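Local coordinates for cycloalternan-forming enzyme (Listeria monocytogenes serovar 1/2a, PDB 5F7U), which belongs to glycoside hydrolase family 31 and is a multidomain carbohydrate-active enzyme built around a TIM barrel with several beta-rich domains, at residues A[160-165]-A[170-175]; A[238-243]-A[333-338]. The protein carries 1 engineered substitution. All coordinates share one frame; numbering follows the deposited sequence.

Interaction 1 (A[160-165]-A[170-175]); sequences RMELSP and TGHAGK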
ATOM      1  N   ARG A 160     -18.047  -8.448 -15.932  1.00 14.66           N
ATOM      2  CA  ARG A 160     -17.205  -9.644 -15.934  1.00 14.23           C
ATOM      3  C   ARG A 160     -17.256 -10.294 -17.311  1.00 14.83           C
ATOM      4  O   ARG A 160     -18.335 -10.536 -17.849  1.00 14.98           O
ATOM      5  CB  ARG A 160     -17.704 -10.648 -14.885  1.00 14.30           C
ATOM      6  CG  ARG A 160     -16.767 -11.821 -14.661  1.00 13.77           C
ATOM      7  CD  ARG A 160     -17.449 -12.795 -13.730  1.00 14.48           C
ATOM      8  NE  ARG A 160     -16.561 -13.858 -13.301  1.00 14.76           N
ATOM      9  CZ  ARG A 160     -16.901 -14.765 -12.386  1.00 15.42           C
ATOM     10  NH1 ARG A 160     -18.116 -14.731 -11.818  1.00 15.66           N
ATOM     11  NH2 ARG A 160     -16.014 -15.687 -12.019  1.00 15.90           N
ATOM     12  N   MET A 161     -16.086 -10.599 -17.864  1.00 15.03           N
ATOM     13  CA  MET A 161     -15.969 -11.327 -19.131  1.00 16.08           C
ATOM     14  C   MET A 161     -15.395 -12.705 -18.906  1.00 15.06           C
ATOM     15  O   MET A 161     -14.373 -12.827 -18.255  1.00 14.28           O
ATOM     16  CB  MET A 161     -14.986 -10.601 -20.048  1.00 18.10           C
ATOM     17  CG  MET A 161     -15.639  -9.770 -21.105  1.00 21.90           C
ATOM     18  SD  MET A 161     -16.360  -8.326 -20.359  1.00 25.83           S
ATOM     19  CE  MET A 161     -14.839  -7.383 -20.114  1.00 25.61           C
ATOM     20  N   GLU A 162     -16.036 -13.727 -19.485  1.00 14.13           N
ATOM     21  CA  GLU A 162     -15.549 -15.089 -19.335  1.00 14.46           C
ATOM     22  C   GLU A 162     -15.515 -15.710 -20.715  1.00 14.15           C
ATOM     23  O   GLU A 162     -16.554 -15.818 -21.394  1.00 13.94           O
ATOM     24  CB  GLU A 162     -16.425 -15.898 -18.380  1.00 14.96           C
ATOM     25  CG  GLU A 162     -16.310 -15.448 -16.926  1.00 16.02           C
ATOM     26  CD  GLU A 162     -17.341 -16.129 -16.056  1.00 17.21           C
ATOM     27  OE1 GLU A 162     -18.514 -15.689 -16.026  1.00 17.20           O
ATOM     28  OE2 GLU A 162     -16.968 -17.127 -15.428  1.00 18.40           O
ATOM     29  N   LEU A 163     -14.308 -16.050 -21.162  1.00 13.77           N
ATOM     30  CA  LEU A 163     -14.151 -16.587 -22.518  1.00 13.81           C
ATOM     31  C   LEU A 163     -13.878 -18.085 -22.436  1.00 14.17           C
ATOM     32  O   LEU A 163     -12.944 -18.514 -21.733  1.00 14.17           O
ATOM     33  CB  LEU A 163     -12.994 -15.880 -23.240  1.00 13.67           C
ATOM     34  CG  LEU A 163     -12.652 -16.473 -24.618  1.00 14.27           C
ATOM     35  CD1 LEU A 163     -13.706 -16.105 -25.679  1.00 14.30           C
ATOM     36  CD2 LEU A 163     -11.251 -16.024 -25.023  1.00 14.05           C
ATOM     37  N   SER A 164     -14.686 -18.854 -23.174  1.00 14.20           N
ATOM     38  CA  SER A 164     -14.487 -20.296 -23.387  1.00 15.03           C
ATOM     39  C   SER A 164     -14.116 -20.509 -24.866  1.00 15.21           C
ATOM     40  O   SER A 164     -15.011 -20.507 -25.722  1.00 15.67           O
ATOM     41  CB  SER A 164     -15.810 -21.044 -23.083  1.00 15.28           C
ATOM     42  OG  SER A 164     -15.694 -22.440 -23.343  1.00 16.16           O
ATOM     43  N   PRO A 165     -12.815 -20.696 -25.177  1.00 15.28           N
ATOM     44  CA  PRO A 165     -12.409 -20.899 -26.583  1.00 15.81           C
ATOM     45  C   PRO A 165     -13.147 -22.041 -27.294  1.00 16.80           C
ATOM     46  O   PRO A 165     -13.517 -21.884 -28.453  1.00 17.14           O
ATOM     47  CB  PRO A 165     -10.923 -21.214 -26.456  1.00 15.88           C
ATOM     48  CG  PRO A 165     -10.507 -20.307 -25.321  1.00 15.18           C
ATOM     49  CD  PRO A 165     -11.628 -20.515 -24.310  1.00 15.08           C
ATOM     50  N   THR A 170     -19.385 -22.680 -19.404  1.00 19.82           N
ATOM     51  CA  THR A 170     -20.446 -21.689 -19.284  1.00 19.53           C
ATOM     52  C   THR A 170     -20.068 -20.655 -18.230  1.00 18.77           C
ATOM     53  O   THR A 170     -19.608 -21.008 -17.150  1.00 18.48           O
ATOM     54  CB  THR A 170     -21.766 -22.390 -18.925  1.00 20.95           C
ATOM     55  OG1 THR A 170     -22.036 -23.381 -19.924  1.00 21.58           O
ATOM     56  CG2 THR A 170     -22.940 -21.398 -18.865  1.00 21.34           C
ATOM     57  N   GLY A 171     -20.297 -19.383 -18.542  1.00 17.97           N
ATOM     58  CA  GLY A 171     -20.057 -18.295 -17.588  1.00 17.43           C
ATOM     59  C   GLY A 171     -20.982 -18.282 -16.368  1.00 17.66           C
ATOM     60  O   GLY A 171     -21.994 -18.991 -16.319  1.00 18.29           O
ATOM     61  N   HIS A 172     -20.633 -17.455 -15.392  1.00 17.48           N
ATOM     62  CA  HIS A 172     -21.386 -17.336 -14.131  1.00 18.25           C
ATOM     63  C   HIS A 172     -22.521 -16.319 -14.193  1.00 17.76           C
ATOM     64  O   HIS A 172     -22.509 -15.407 -15.024  1.00 16.75           O
ATOM     65  CB  HIS A 172     -20.429 -16.957 -13.005  1.00 19.13           C
ATOM     66  CG  HIS A 172     -19.438 -18.031 -12.683  1.00 20.39           C
ATOM     67  ND1 HIS A 172     -18.227 -18.143 -13.326  1.00 20.61           N
ATOM     68  CD2 HIS A 172     -19.501 -19.070 -11.814  1.00 22.20           C
ATOM     69  CE1 HIS A 172     -17.571 -19.189 -12.855  1.00 21.76           C
ATOM     70  NE2 HIS A 172     -18.323 -19.771 -11.936  1.00 22.62           N
ATOM     71  N   ALA A 173     -23.502 -16.496 -13.300  1.00 17.91           N
ATOM     72  CA  ALA A 173     -24.598 -15.526 -13.121  1.00 18.20           C
ATOM     73  C   ALA A 173     -24.114 -14.170 -12.620  1.00 17.54           C
ATOM     74  O   ALA A 173     -23.154 -14.086 -11.871  1.00 17.55           O
ATOM     75  CB  ALA A 173     -25.642 -16.091 -12.150  1.00 18.87           C
ATOM     76  N   GLY A 174     -24.788 -13.108 -13.046  1.00 17.35           N
ATOM     77  CA  GLY A 174     -24.591 -11.779 -12.459  1.00 17.30           C
ATOM     78  C   GLY A 174     -25.949 -11.108 -12.289  1.00 17.97           C
ATOM     79  O   GLY A 174     -26.984 -11.770 -12.367  1.00 18.59           O
ATOM     80  N   LYS A 175     -25.937  -9.795 -12.078  1.00 18.13           N
ATOM     81  CA  LYS A 175     -27.159  -8.992 -11.911  1.00 19.08           C
ATOM     82  C   LYS A 175     -28.028  -9.012 -13.160  1.00 18.83           C
ATOM     83  O   LYS A 175     -27.511  -9.135 -14.276  1.00 18.23           O
ATOM     84  CB  LYS A 175     -26.808  -7.523 -11.644  1.00 19.98           C
ATOM     85  CG  LYS A 175     -25.870  -7.278 -10.484  1.00 21.16           C
ATOM     86  CD  LYS A 175     -26.565  -7.391  -9.166  1.00 22.96           C
ATOM     87  CE  LYS A 175     -25.646  -6.876  -8.077  1.00 24.29           C
ATOM     88  NZ  LYS A 175     -26.278  -7.060  -6.763  1.00 27.05           N
TER
HETATM   89  O   HOH W   1     -20.631 -13.195 -12.746  1.00 17.54           O
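Glu162 and His172 join strand 158-164 to the loop that follows it, in the galactose mutarotase-like beta domain of this family 31 protein, through a His-carboxylate hydrogen bond. Starting at CB, which points toward the loop, the Glu162 chain runs extended beyond CG (chi2 171°) and delivers CD to the edge of the imidazole, in the ring plane. Its two oxygens then divide the work. OE1 takes the backbone N-H of His172 at 2.8 Å from N, nearly straight at 169°, and also lies 3.4 Å from Gly171 CA. OE2 takes the ring N-H, 2.7 Å from His172 ND1. Both donors come in on the syn side, so one carboxylate fixes the histidine backbone and the rotation of its ring together.

The Arg160 guanidinium lies almost parallel to the imidazole, with His172 ND1 over one of its faces and NH1 3.4 Å from His172 CB. Its NE is 3.8 Å from Glu162 OE1, a long, purely electrostatic pairing, whereas NH2 forms a salt bridge with Asp334 of strand 333-338. One water, in the guanidinium plane, accepts from Arg160 NH1 and donates to Ala173 O at 2.8 Å.

Interaction 2 (A[238-243]-A[333-338]); sequences YQNNFM and LDYYVI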
ATOM      1  N   TYR A 238      -3.618 -16.974 -22.800  1.00 13.63           N
ATOM      2  CA  TYR A 238      -4.675 -16.106 -23.295  1.00 13.63           C
ATOM      3  C   TYR A 238      -4.124 -14.710 -23.467  1.00 13.25           C
ATOM      4  O   TYR A 238      -3.176 -14.334 -22.788  1.00 13.31           O
ATOM      5  CB  TYR A 238      -5.787 -15.977 -22.256  1.00 13.59           C
ATOM      6  CG  TYR A 238      -6.715 -17.144 -22.148  1.00 14.13           C
ATOM      7  CD1 TYR A 238      -7.704 -17.352 -23.119  1.00 14.53           C
ATOM      8  CD2 TYR A 238      -6.649 -18.020 -21.051  1.00 14.46           C
ATOM      9  CE1 TYR A 238      -8.597 -18.413 -23.015  1.00 15.68           C
ATOM     10  CE2 TYR A 238      -7.541 -19.100 -20.945  1.00 15.32           C
ATOM     11  CZ  TYR A 238      -8.507 -19.288 -21.923  1.00 15.79           C
ATOM     12  OH  TYR A 238      -9.410 -20.334 -21.832  1.00 17.07           O
ATOM     13  N   GLN A 239      -4.736 -13.927 -24.346  1.00 13.40           N
ATOM     14  CA  GLN A 239      -4.419 -12.486 -24.383  1.00 13.33           C
ATOM     15  C   GLN A 239      -5.633 -11.660 -24.761  1.00 13.47           C
ATOM     16  O   GLN A 239      -6.555 -12.154 -25.424  1.00 13.34           O
ATOM     17  CB  GLN A 239      -3.259 -12.192 -25.359  1.00 14.05           C
ATOM     18  CG  GLN A 239      -3.612 -12.390 -26.832  1.00 15.52           C
ATOM     19  CD  GLN A 239      -2.457 -11.987 -27.724  1.00 16.66           C
ATOM     20  OE1 GLN A 239      -2.234 -10.802 -27.975  1.00 17.68           O
ATOM     21  NE2 GLN A 239      -1.694 -12.964 -28.186  1.00 17.45           N
ATOM     22  N   ASN A 240      -5.622 -10.403 -24.320  1.00 13.07           N
ATOM     23  CA  ASN A 240      -6.455  -9.376 -24.931  1.00 13.66           C
ATOM     24  C   ASN A 240      -5.642  -8.080 -25.056  1.00 13.64           C
ATOM     25  O   ASN A 240      -4.609  -7.907 -24.384  1.00 13.26           O
ATOM     26  CB  ASN A 240      -7.774  -9.167 -24.175  1.00 14.09           C
ATOM     27  CG  ASN A 240      -8.890  -8.634 -25.087  1.00 15.19           C
ATOM     28  OD1 ASN A 240      -8.651  -8.303 -26.256  1.00 15.70           O
ATOM     29  ND2 ASN A 240     -10.103  -8.556 -24.563  1.00 15.78           N
ATOM     30  N   ASN A 241      -6.088  -7.212 -25.956  1.00 14.14           N
ATOM     31  CA  ASN A 241      -5.359  -6.011 -26.337  1.00 14.60           C
ATOM     32  C   ASN A 241      -6.315  -4.858 -26.397  1.00 15.10           C
ATOM     33  O   ASN A 241      -7.421  -4.996 -26.919  1.00 15.74           O
ATOM     34  CB  ASN A 241      -4.711  -6.206 -27.719  1.00 15.56           C
ATOM     35  CG  ASN A 241      -3.686  -7.334 -27.716  1.00 15.58           C
ATOM     36  OD1 ASN A 241      -2.498  -7.101 -27.485  1.00 15.76           O
ATOM     37  ND2 ASN A 241      -4.149  -8.563 -27.934  1.00 15.71           N
ATOM     38  N   PHE A 242      -5.870  -3.718 -25.870  1.00 14.87           N
ATOM     39  CA  PHE A 242      -6.725  -2.558 -25.618  1.00 15.51           C
ATOM     40  C   PHE A 242      -6.076  -1.283 -26.136  1.00 16.17           C
ATOM     41  O   PHE A 242      -4.847  -1.193 -26.188  1.00 15.73           O
ATOM     42  CB  PHE A 242      -6.991  -2.456 -24.107  1.00 14.99           C
ATOM     43  CG  PHE A 242      -7.630  -3.701 -23.526  1.00 14.67           C
ATOM     44  CD1 PHE A 242      -9.030  -3.845 -23.526  1.00 15.76           C
ATOM     45  CD2 PHE A 242      -6.851  -4.740 -23.002  1.00 13.87           C
ATOM     46  CE1 PHE A 242      -9.631  -4.991 -23.005  1.00 15.65           C
ATOM     47  CE2 PHE A 242      -7.452  -5.897 -22.484  1.00 13.71           C
ATOM     48  CZ  PHE A 242      -8.842  -6.014 -22.485  1.00 14.64           C
ATOM     49  N   MET A 243      -6.901  -0.313 -26.535  1.00 17.56           N
ATOM     50  CA  MET A 243      -6.411   0.976 -27.027  1.00 18.86           C
ATOM     51  C   MET A 243      -6.213   1.901 -25.840  1.00 18.23           C
ATOM     52  O   MET A 243      -7.077   1.967 -24.966  1.00 17.95           O
ATOM     53  CB  MET A 243      -7.424   1.602 -27.971  1.00 21.71           C
ATOM     54  CG  MET A 243      -6.933   2.900 -28.597  1.00 24.66           C
ATOM     55  SD  MET A 243      -7.857   3.156 -30.105  1.00 29.89           S
ATOM     56  CE  MET A 243      -7.157   1.789 -31.009  1.00 28.45           C
ATOM     57  N   LEU A 333     -10.779 -17.916 -19.592  1.00 15.70           N
ATOM     58  CA  LEU A 333     -10.245 -16.604 -19.247  1.00 14.90           C
ATOM     59  C   LEU A 333     -11.352 -15.835 -18.535  1.00 14.87           C
ATOM     60  O   LEU A 333     -12.480 -15.822 -18.994  1.00 14.84           O
ATOM     61  CB  LEU A 333      -9.797 -15.865 -20.522  1.00 14.96           C
ATOM     62  CG  LEU A 333      -9.461 -14.369 -20.367  1.00 14.54           C
ATOM     63  CD1 LEU A 333      -8.208 -14.174 -19.500  1.00 14.26           C
ATOM     64  CD2 LEU A 333      -9.256 -13.717 -21.724  1.00 14.55           C
ATOM     65  N   ASP A 334     -11.008 -15.184 -17.424  1.00 14.56           N
ATOM     66  CA  ASP A 334     -12.001 -14.548 -16.551  1.00 14.73           C
ATOM     67  C   ASP A 334     -11.424 -13.202 -16.112  1.00 14.10           C
ATOM     68  O   ASP A 334     -10.420 -13.156 -15.390  1.00 13.77           O
ATOM     69  CB  ASP A 334     -12.238 -15.485 -15.361  1.00 15.19           C
ATOM     70  CG  ASP A 334     -13.294 -14.982 -14.383  1.00 15.61           C
ATOM     71  OD1 ASP A 334     -13.940 -13.940 -14.603  1.00 15.54           O
ATOM     72  OD2 ASP A 334     -13.473 -15.674 -13.359  1.00 16.06           O
ATOM     73  N   TYR A 335     -12.025 -12.101 -16.568  1.00 13.90           N
ATOM     74  CA  TYR A 335     -11.524 -10.774 -16.153  1.00 13.81           C
ATOM     75  C   TYR A 335     -12.642  -9.760 -15.972  1.00 13.75           C
ATOM     76  O   TYR A 335     -13.747  -9.941 -16.488  1.00 14.49           O
ATOM     77  CB  TYR A 335     -10.413 -10.247 -17.086  1.00 13.81           C
ATOM     78  CG  TYR A 335     -10.842  -9.873 -18.493  1.00 14.57           C
ATOM     79  CD1 TYR A 335     -10.999 -10.854 -19.469  1.00 15.07           C
ATOM     80  CD2 TYR A 335     -11.051  -8.528 -18.852  1.00 14.70           C
ATOM     81  CE1 TYR A 335     -11.399 -10.535 -20.775  1.00 15.63           C
ATOM     82  CE2 TYR A 335     -11.449  -8.188 -20.155  1.00 15.33           C
ATOM     83  CZ  TYR A 335     -11.612  -9.201 -21.102  1.00 15.92           C
ATOM     84  OH  TYR A 335     -12.004  -8.939 -22.394  1.00 17.12           O
ATOM     85  N   TYR A 336     -12.354  -8.714 -15.211  1.00 13.45           N
ATOM     86  CA  TYR A 336     -13.368  -7.730 -14.872  1.00 13.65           C
ATOM     87  C   TYR A 336     -12.912  -6.356 -15.315  1.00 13.44           C
ATOM     88  O   TYR A 336     -11.723  -6.017 -15.191  1.00 13.36           O
ATOM     89  CB  TYR A 336     -13.602  -7.669 -13.371  1.00 13.58           C
ATOM     90  CG  TYR A 336     -14.092  -8.928 -12.694  1.00 14.03           C
ATOM     91  CD1 TYR A 336     -13.208  -9.988 -12.382  1.00 14.06           C
ATOM     92  CD2 TYR A 336     -15.421  -9.036 -12.272  1.00 14.53           C
ATOM     93  CE1 TYR A 336     -13.674 -11.141 -11.726  1.00 14.37           C
ATOM     94  CE2 TYR A 336     -15.886 -10.171 -11.613  1.00 14.76           C
ATOM     95  CZ  TYR A 336     -15.013 -11.211 -11.344  1.00 14.96           C
ATOM     96  OH  TYR A 336     -15.523 -12.303 -10.667  1.00 15.62           O
ATOM     97  N   VAL A 337     -13.855  -5.566 -15.835  1.00 13.72           N
ATOM     98  CA  VAL A 337     -13.647  -4.131 -15.996  1.00 13.74           C
ATOM     99  C   VAL A 337     -14.539  -3.442 -14.957  1.00 13.87           C
ATOM    100  O   VAL A 337     -15.754  -3.578 -14.988  1.00 14.08           O
ATOM    101  CB  VAL A 337     -13.954  -3.645 -17.434  1.00 14.18           C
ATOM    102  CG1 VAL A 337     -13.804  -2.123 -17.530  1.00 14.38           C
ATOM    103  CG2 VAL A 337     -13.054  -4.366 -18.439  1.00 14.21           C
ATOM    104  N   ILE A 338     -13.897  -2.709 -14.058  1.00 13.63           N
ATOM    105  CA  ILE A 338     -14.509  -2.227 -12.827  1.00 13.86           C
ATOM    106  C   ILE A 338     -14.643  -0.715 -12.907  1.00 14.30           C
ATOM    107  O   ILE A 338     -13.644  -0.011 -13.072  1.00 13.96           O
ATOM    108  CB  ILE A 338     -13.637  -2.615 -11.610  1.00 13.60           C
ATOM    109  CG1 ILE A 338     -13.368  -4.140 -11.619  1.00 13.73           C
ATOM    110  CG2 ILE A 338     -14.322  -2.176 -10.316  1.00 13.45           C
ATOM    111  CD1 ILE A 338     -12.470  -4.614 -10.490  1.00 13.89           C
TER
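Two first torsions set up the polar part of this contact: Tyr335 holds its ring between its backbone N and carbonyl carbon (chi1 69°), and Asn240 swings CG opposite its own N (chi1 -153°), so that phenol and amide meet at about a right angle. Asn240 ND2 donates to Tyr335 OH over 2.9 Å. The hydroxyl lies in the amide plane, yet the bond is bent, with an N-H...O angle of 133°, and the amide and ring planes stand nearly perpendicular. The same amide has further partners: ND2 also bonds Glu218 OE2, while OD1 is bonded by Ser224 OG and by the backbone N of the next residue, Asn241, 2.8 Å away and above the carbonyl plane. These bonds satisfy the polar groups of a buried amide and hold its rotation.

Strands 238-243 and 333-338 are not paired by backbone hydrogen bonds; their segment axes pass 9.0 Å apart and they face each other through side chains inside an antiparallel beta fold. Strand 238-243 belongs to its galactose mutarotase-like region, and strand 333-338 joins by pairing with strand 158-164. The strands diverge: CA atoms are 6.9 Å apart at Tyr238 and Leu333 but 12.0 Å at Phe242 and Val337.

At the close end Leu333 CB sits over the centre of the Tyr238 ring, 3.5 Å from its centroid, a CH-pi contact. The backbone N of Leu333 comes to 3.5 Å from Tyr238 CZ, while Tyr238 OH is bonded to Asn331 O. Further along, Phe242 presents its edge, CZ lying 4.1 Å from Tyr335 CE2. Phe242 also stacks with Tyr319, and Tyr335 meets Phe321 edge-to-face, both partners coming from strand 318-327.

How the interactions relate
Strand 333-338 ties the two contacts together: it pairs antiparallel with strand 158-164, with Met161 N to Tyr335 O and Leu163 N to Leu333 O both at 2.8 Å as probable backbone hydrogen bonds. Alternate residues of the strands serve different sides. Arg160 and Glu162 turn to the partly exposed loop of interaction 1, whereas Met161 touches Tyr335 and Leu163 touches Tyr238, two residues of interaction 2. The chemistry follows: interaction 1 is charged and water-bridged near the surface, while interaction 2 is fully buried, its aromatic and aliphatic contacts sitting beside a single amide-hydroxyl bond across the strands. Pro165 CD also packs 3.3 Å from Tyr238 OH.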